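Local coordinates for heat-inducible transcription repressor HrcA (Thermotoga maritima, PDB 1STZ), which probably represses class I heat shock genes, the grpE-dnaK-dnaJ and groELS operons, as a DNA-binding negative regulator, at residues Glu243-Glu248 and Glu285-Phe290. Residues are numbered along the deposited sequence; the frame is centred on the assembly and turned at random.
Sequences ETLTLE and EKFAVF
Lys286, the last residue before strand 287-296, reaches across to the loop that leads into helix 247-256 and fastens it through its backbone. At the base of the side chain, CB of Lys286 rests 4.0 Å from CD2 of Leu245, an apolar meeting in which the two side chains run past each other in opposite directions. CG stands beside the backbone N, and from there the chain bends at each further torsion, with chi2 at -80° and chi4 at 67°, so that the lysine curls instead of extending. CE of Lys286 comes 3.9 Å from the carbonyl O of Thr244, and NZ closes on that same oxygen in a short hydrogen bond of 2.6 Å. The ammonium lies in the carbonyl plane, with a C=O...N angle of 154°. A lysine suits this place because the apolar foot of its chain can lie beside a leucine while the charged tip serves a backbone carbonyl. The same NZ forms a salt bridge with Asp249 in the first turn of the helix. Thr246 caps that helix with its side chain and Asp249 answers at the backbone N of Thr246, a capping box, so the carboxylate that pairs with Lys286 is also part of the helix cap.

Leu245 provides the apolar part. Its branched end crosses Phe287 at about a right angle: CD2 lies over one ring face, displaced toward the rim, and Leu245 CD1 is 4.0 Å from Phe287 CE2. Branching lets one leucine meet both the ring and the lysine's base, while Leu253 of the helix also packs on Phe287. This contact joins the loop before helix 247-256 to the start of strand 287-296, an inner strand of the five-stranded antiparallel sheet in the C-terminal domain. Its chemistry implies a lysine charge shared between a carbonyl and a carboxylate, which would favour the protonated amine and tie the helix start to the strand.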
loop_
_atom_site.group_PDB
_atom_site.type_symbol
_atom_site.label_atom_id
_atom_site.label_comp_id
_atom_site.label_asym_id
_atom_site.label_seq_id
_atom_site.Cartn_x
_atom_site.Cartn_y
_atom_site.Cartn_z
ATOM N N GLU A 243 3.231 20.932 15.847
ATOM C CA GLU A 243 3.778 21.981 16.701
ATOM C C GLU A 243 2.883 23.201 16.815
ATOM O O GLU A 243 3.035 23.990 17.732
ATOM C CB GLU A 243 5.172 22.420 16.207
ATOM C CG GLU A 243 6.196 22.608 17.322
ATOM C CD GLU A 243 6.245 24.026 17.908
ATOM O OE1 GLU A 243 6.062 25.031 17.169
ATOM O OE2 GLU A 243 6.507 24.140 19.129
ATOM N N THR A 244 1.955 23.352 15.879
ATOM C CA THR A 244 1.012 24.462 15.897
ATOM C C THR A 244 -0.149 24.272 16.870
ATOM O O THR A 244 -0.926 25.200 17.060
ATOM C CB THR A 244 0.469 24.721 14.453
ATOM O OG1 THR A 244 -0.168 23.539 13.915
ATOM C CG2 THR A 244 1.634 24.987 13.480
ATOM N N LEU A 245 -0.271 23.095 17.491
ATOM C CA LEU A 245 -1.379 22.807 18.396
ATOM C C LEU A 245 -0.857 22.668 19.819
ATOM O O LEU A 245 0.260 22.170 20.041
ATOM C CB LEU A 245 -2.111 21.525 17.964
ATOM C CG LEU A 245 -2.819 21.529 16.611
ATOM C CD1 LEU A 245 -3.377 20.138 16.265
ATOM C CD2 LEU A 245 -3.931 22.577 16.561
ATOM N N THR A 246 -1.641 23.119 20.792
ATOM C CA THR A 246 -1.262 22.988 22.195
ATOM C C THR A 246 -2.053 21.854 22.827
ATOM O O THR A 246 -3.015 21.362 22.251
ATOM C CB THR A 246 -1.549 24.278 22.981
ATOM O OG1 THR A 246 -2.955 24.552 22.948
ATOM C CG2 THR A 246 -0.870 25.514 22.340
ATOM N N LEU A 247 -1.640 21.487 24.024
ATOM C CA LEU A 247 -2.319 20.507 24.859
ATOM C C LEU A 247 -3.767 20.910 25.088
ATOM O O LEU A 247 -4.665 20.082 24.981
ATOM C CB LEU A 247 -1.609 20.376 26.203
ATOM C CG LEU A 247 -1.564 19.025 26.899
ATOM C CD1 LEU A 247 -1.091 19.182 28.347
ATOM C CD2 LEU A 247 -2.886 18.324 26.852
ATOM N N GLU A 248 -3.993 22.182 25.393
ATOM C CA GLU A 248 -5.356 22.682 25.583
ATOM C C GLU A 248 -6.205 22.608 24.307
ATOM O O GLU A 248 -7.363 22.240 24.380
ATOM C CB GLU A 248 -5.368 24.115 26.173
ATOM C CG GLU A 248 -6.360 24.306 27.331
ATOM C CD GLU A 248 -5.806 23.962 28.708
ATOM O OE1 GLU A 248 -5.970 22.788 29.168
ATOM O OE2 GLU A 248 -5.230 24.888 29.363
ATOM N N GLU A 285 -10.704 27.185 17.662
ATOM C CA GLU A 285 -10.249 28.187 16.674
ATOM C C GLU A 285 -8.965 27.834 15.947
ATOM O O GLU A 285 -8.720 28.368 14.871
ATOM C CB GLU A 285 -10.016 29.558 17.334
ATOM C CG GLU A 285 -11.192 30.501 17.300
ATOM C CD GLU A 285 -10.799 31.953 17.615
ATOM O OE1 GLU A 285 -10.128 32.191 18.658
ATOM O OE2 GLU A 285 -11.158 32.856 16.817
ATOM N N LYS A 286 -8.143 26.973 16.541
ATOM C CA LYS A 286 -6.869 26.531 15.942
ATOM C C LYS A 286 -6.991 25.474 14.863
ATOM O O LYS A 286 -5.998 25.164 14.204
ATOM C CB LYS A 286 -5.934 25.974 17.009
ATOM C CG LYS A 286 -5.644 26.963 18.111
ATOM C CD LYS A 286 -4.607 27.968 17.714
ATOM C CE LYS A 286 -3.398 27.835 18.637
ATOM N NZ LYS A 286 -2.697 26.550 18.453
ATOM N N PHE A 287 -8.196 24.924 14.686
ATOM C CA PHE A 287 -8.452 23.782 13.787
ATOM C C PHE A 287 -9.130 24.183 12.484
ATOM O O PHE A 287 -9.695 25.270 12.376
ATOM C CB PHE A 287 -9.374 22.786 14.498
ATOM C CG PHE A 287 -8.747 22.134 15.693
ATOM C CD1 PHE A 287 -8.941 22.649 16.975
ATOM C CD2 PHE A 287 -7.963 21.014 15.546
ATOM C CE1 PHE A 287 -8.362 22.055 18.079
ATOM C CE2 PHE A 287 -7.361 20.409 16.670
ATOM C CZ PHE A 287 -7.574 20.916 17.918
ATOM N N ALA A 288 -9.018 23.295 11.501
ATOM C CA ALA A 288 -9.902 23.204 10.358
ATOM C C ALA A 288 -10.563 21.806 10.395
ATOM O O ALA A 288 -9.932 20.815 10.821
ATOM C CB ALA A 288 -9.121 23.375 9.093
ATOM N N VAL A 289 -11.821 21.728 9.975
ATOM C CA VAL A 289 -12.516 20.445 9.822
ATOM C C VAL A 289 -13.065 20.267 8.429
ATOM O O VAL A 289 -13.817 21.099 7.966
ATOM C CB VAL A 289 -13.800 20.334 10.666
ATOM C CG1 VAL A 289 -14.038 18.875 11.087
ATOM C CG2 VAL A 289 -13.838 21.301 11.768
ATOM N N PHE A 290 -12.725 19.171 7.784
ATOM C CA PHE A 290 -13.432 18.710 6.597
ATOM C C PHE A 290 -14.548 17.786 7.035
ATOM O O PHE A 290 -14.369 16.946 7.899
ATOM C CB PHE A 290 -12.512 17.955 5.645
ATOM C CG PHE A 290 -11.658 18.849 4.796
ATOM C CD1 PHE A 290 -10.474 19.323 5.263
ATOM C CD2 PHE A 290 -12.069 19.229 3.534
ATOM C CE1 PHE A 290 -9.681 20.168 4.482
ATOM C CE2 PHE A 290 -11.277 20.068 2.755
ATOM C CZ PHE A 290 -10.080 20.518 3.233
#